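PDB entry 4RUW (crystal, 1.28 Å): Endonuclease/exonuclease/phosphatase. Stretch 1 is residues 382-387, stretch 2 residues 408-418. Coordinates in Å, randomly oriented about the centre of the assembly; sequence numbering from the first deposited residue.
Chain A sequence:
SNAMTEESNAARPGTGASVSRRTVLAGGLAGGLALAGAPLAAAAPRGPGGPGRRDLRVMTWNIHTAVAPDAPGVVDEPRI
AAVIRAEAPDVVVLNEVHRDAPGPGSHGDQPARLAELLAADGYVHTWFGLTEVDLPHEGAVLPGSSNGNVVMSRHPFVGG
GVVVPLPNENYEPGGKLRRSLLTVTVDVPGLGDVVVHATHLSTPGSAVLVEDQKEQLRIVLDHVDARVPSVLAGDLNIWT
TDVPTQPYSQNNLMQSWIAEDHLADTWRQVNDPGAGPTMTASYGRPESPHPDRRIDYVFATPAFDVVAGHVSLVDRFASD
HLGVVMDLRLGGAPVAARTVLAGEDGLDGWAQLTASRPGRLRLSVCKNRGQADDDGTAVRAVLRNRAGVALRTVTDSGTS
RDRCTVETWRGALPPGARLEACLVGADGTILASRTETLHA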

# COMPACT_ATOMS: atom_id res chain seq x y z
N VAL A 382 -6.97 -15.57 18.76
CA VAL A 382 -6.98 -16.94 19.22
C VAL A 382 -7.69 -17.83 18.20
O VAL A 382 -8.85 -17.56 17.84
CB VAL A 382 -7.67 -17.09 20.60
CG1 VAL A 382 -7.53 -18.51 21.12
CG2 VAL A 382 -7.09 -16.10 21.60
N LEU A 383 -7.00 -18.84 17.71
CA LEU A 383 -7.60 -19.88 16.92
C LEU A 383 -8.11 -20.96 17.90
O LEU A 383 -7.37 -21.43 18.71
CB LEU A 383 -6.58 -20.45 15.95
CG LEU A 383 -7.01 -21.55 15.01
CD1 LEU A 383 -8.12 -21.13 14.07
CD2 LEU A 383 -5.85 -22.15 14.23
N ARG A 384 -9.41 -21.22 17.83
CA ARG A 384 -10.06 -22.15 18.75
C ARG A 384 -10.70 -23.30 18.00
O ARG A 384 -11.14 -23.13 16.86
CB ARG A 384 -11.13 -21.43 19.56
CG ARG A 384 -10.62 -20.30 20.42
CD ARG A 384 -11.73 -19.68 21.27
NE ARG A 384 -11.24 -18.55 22.04
CZ ARG A 384 -10.57 -18.67 23.19
NH1 ARG A 384 -10.33 -19.87 23.71
NH2 ARG A 384 -10.16 -17.58 23.82
N ASN A 385 -10.77 -24.47 18.63
CA ASN A 385 -11.53 -25.58 18.05
C ASN A 385 -13.02 -25.40 18.31
O ASN A 385 -13.43 -24.43 18.94
CB ASN A 385 -11.01 -26.94 18.55
CG ASN A 385 -11.16 -27.14 20.05
OD1 ASN A 385 -11.96 -26.48 20.71
ND2 ASN A 385 -10.39 -28.07 20.60
N ARG A 386 -13.83 -26.35 17.85
CA ARG A 386 -15.27 -26.23 18.01
C ARG A 386 -15.69 -26.25 19.47
O ARG A 386 -16.72 -25.66 19.84
CB ARG A 386 -16.00 -27.32 17.21
CG ARG A 386 -15.61 -28.74 17.57
CD ARG A 386 -16.34 -29.73 16.67
NE ARG A 386 -17.73 -29.34 16.46
CZ ARG A 386 -18.28 -29.16 15.26
NH1 ARG A 386 -17.57 -29.34 14.16
NH2 ARG A 386 -19.56 -28.80 15.17
N ALA A 387 -14.89 -26.89 20.31
CA ALA A 387 -15.13 -26.92 21.75
C ALA A 387 -14.78 -25.59 22.42
O ALA A 387 -15.17 -25.33 23.56
CB ALA A 387 -14.35 -28.06 22.40
N THR A 408 3.81 -18.36 11.58
CA THR A 408 3.52 -19.37 10.58
C THR A 408 3.87 -20.72 11.18
O THR A 408 4.92 -20.87 11.80
CB THR A 408 4.37 -19.13 9.32
OG1 THR A 408 4.07 -17.84 8.79
CG2 THR A 408 4.10 -20.19 8.28
N TRP A 409 2.99 -21.70 11.02
CA TRP A 409 3.24 -23.01 11.59
C TRP A 409 2.54 -24.09 10.78
O TRP A 409 1.74 -23.78 9.89
CB TRP A 409 2.82 -23.05 13.07
CG TRP A 409 1.33 -23.04 13.30
CD1 TRP A 409 0.55 -24.10 13.64
CD2 TRP A 409 0.44 -21.90 13.22
NE1 TRP A 409 -0.76 -23.71 13.78
CE2 TRP A 409 -0.85 -22.37 13.53
CE3 TRP A 409 0.62 -20.55 12.93
CZ2 TRP A 409 -1.97 -21.53 13.54
CZ3 TRP A 409 -0.49 -19.72 12.94
CH2 TRP A 409 -1.77 -20.21 13.25
N ARG A 410 2.86 -25.35 11.05
CA ARG A 410 2.23 -26.45 10.35
C ARG A 410 1.02 -26.93 11.13
O ARG A 410 1.11 -27.26 12.31
CB ARG A 410 3.22 -27.59 10.15
CG ARG A 410 2.68 -28.78 9.34
CD ARG A 410 3.64 -29.96 9.42
NE ARG A 410 3.40 -30.96 8.39
CZ ARG A 410 3.88 -32.20 8.43
NH1 ARG A 410 4.62 -32.60 9.46
NH2 ARG A 410 3.62 -33.05 7.44
N GLY A 411 -0.12 -26.98 10.45
CA GLY A 411 -1.34 -27.46 11.07
C GLY A 411 -2.49 -27.42 10.08
O GLY A 411 -2.39 -26.82 9.02
N ALA A 412 -3.59 -28.08 10.44
CA ALA A 412 -4.79 -28.04 9.62
C ALA A 412 -5.94 -27.50 10.45
O ALA A 412 -6.03 -27.76 11.64
CB ALA A 412 -5.12 -29.44 9.09
N LEU A 413 -6.82 -26.73 9.81
CA LEU A 413 -8.01 -26.24 10.49
C LEU A 413 -8.99 -27.39 10.68
O LEU A 413 -9.44 -27.99 9.71
CB LEU A 413 -8.67 -25.13 9.66
CG LEU A 413 -7.80 -23.90 9.37
CD1 LEU A 413 -8.51 -22.96 8.41
CD2 LEU A 413 -7.44 -23.19 10.67
N PRO A 414 -9.31 -27.71 11.94
CA PRO A 414 -10.30 -28.76 12.23
C PRO A 414 -11.71 -28.25 11.96
O PRO A 414 -11.93 -27.04 11.99
CB PRO A 414 -10.12 -29.00 13.73
CG PRO A 414 -9.65 -27.69 14.26
CD PRO A 414 -8.78 -27.10 13.17
N PRO A 415 -12.65 -29.16 11.69
CA PRO A 415 -14.05 -28.75 11.48
C PRO A 415 -14.60 -28.03 12.70
O PRO A 415 -14.39 -28.47 13.83
CB PRO A 415 -14.77 -30.09 11.28
CG PRO A 415 -13.72 -31.01 10.76
CD PRO A 415 -12.46 -30.60 11.47
N GLY A 416 -15.29 -26.92 12.48
CA GLY A 416 -15.89 -26.16 13.57
C GLY A 416 -14.94 -25.16 14.21
O GLY A 416 -15.28 -24.55 15.22
N ALA A 417 -13.75 -25.01 13.64
CA ALA A 417 -12.78 -24.04 14.15
C ALA A 417 -13.30 -22.61 14.04
O ALA A 417 -14.15 -22.30 13.20
CB ALA A 417 -11.45 -24.18 13.42
N ARG A 418 -12.80 -21.74 14.90
CA ARG A 418 -13.17 -20.33 14.83
C ARG A 418 -11.98 -19.46 15.18
O ARG A 418 -11.04 -19.90 15.84
CB ARG A 418 -14.34 -20.04 15.76
CG ARG A 418 -14.07 -20.38 17.21
CD ARG A 418 -15.30 -20.96 17.87
NE ARG A 418 -15.76 -22.17 17.20
CZ ARG A 418 -17.04 -22.51 17.09
NH1 ARG A 418 -17.98 -21.72 17.61
NH2 ARG A 418 -17.39 -23.63 16.47
O HOH W 1 -12.74 -28.05 16.05

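The two stretches are joined most firmly by a single antiparallel pair, Arg384 with Arg418, whose backbones exchange two hydrogen bonds. Arg384 N donates to Arg418 O at 2.9 Å, with the N-H pointing almost straight at the acceptor (179°), and Arg418 N returns a bond to Arg384 O, also 2.9 Å. The CA atoms of the pair lie 5.3 Å apart. A CA-H...O contact from Ala417 CA to Arg384 O (3.3 Å) adds to this link, so that Arg384 O is approached by two successive residues of the other stretch.

Beyond the pair, the chains stay close but direct backbone hydrogen bonding gives way to a water. It accepts from Arg386 N at 2.7 Å and donates to Pro415 O at 2.8 Å, bridging a gap the main chains do not close themselves. The same carbonyl receives a weak hydrogen bond from the Arg386 side chain, NH1 to Pro415 O, at 3.3 Å and 135°.

Pro415 and Gly416 occupy the centre of a type II turn from Pro414 to Ala417, closed by Ala417 N to Pro414 O at 3.2 Å. Proline suits the first central position with its phi of -59°, whereas Gly416, at phi 86° and psi 6°, adopts a conformation in which a CB would be jammed against the preceding carbonyl O. An ideal CB here would also lie 2.6 Å from Arg386 NH1, so the absence of a side chain leaves room for the guanidinium.

The Arg418 side chain folds back on its own stretch: NH2 donates to Gly416 O at 2.6 Å, and NE adds a weak bond to the same oxygen at 3.1 Å. This oxygen also meets Arg386 CA in a CA-H...O contact of 3.3 Å. Held in this way, the Arg418 guanidinium has Arg386 O over one face, and its NH2 lies 3.7 Å from Arg386 CA. The long side chain thus spans the junction, and Arg418 has the largest area covered by the opposing stretch. Arg384 and Arg418 share a face of the sheet, where their aliphatic portions touch, CB of Arg384 to CG of Arg418 at 3.9 Å; the end of Arg384 then leads away.

Apolar packing completes the contact around Leu383. Its CD2 meets the edge of the Trp409 ring at CZ2 (4.0 Å), and both CD1 and CD2 of Leu383 lie 4.0 Å from Leu413 CD2. The branched leucine end thereby touches two hydrophobic partners at once. Altogether 495 Å² of surface is buried between the stretches.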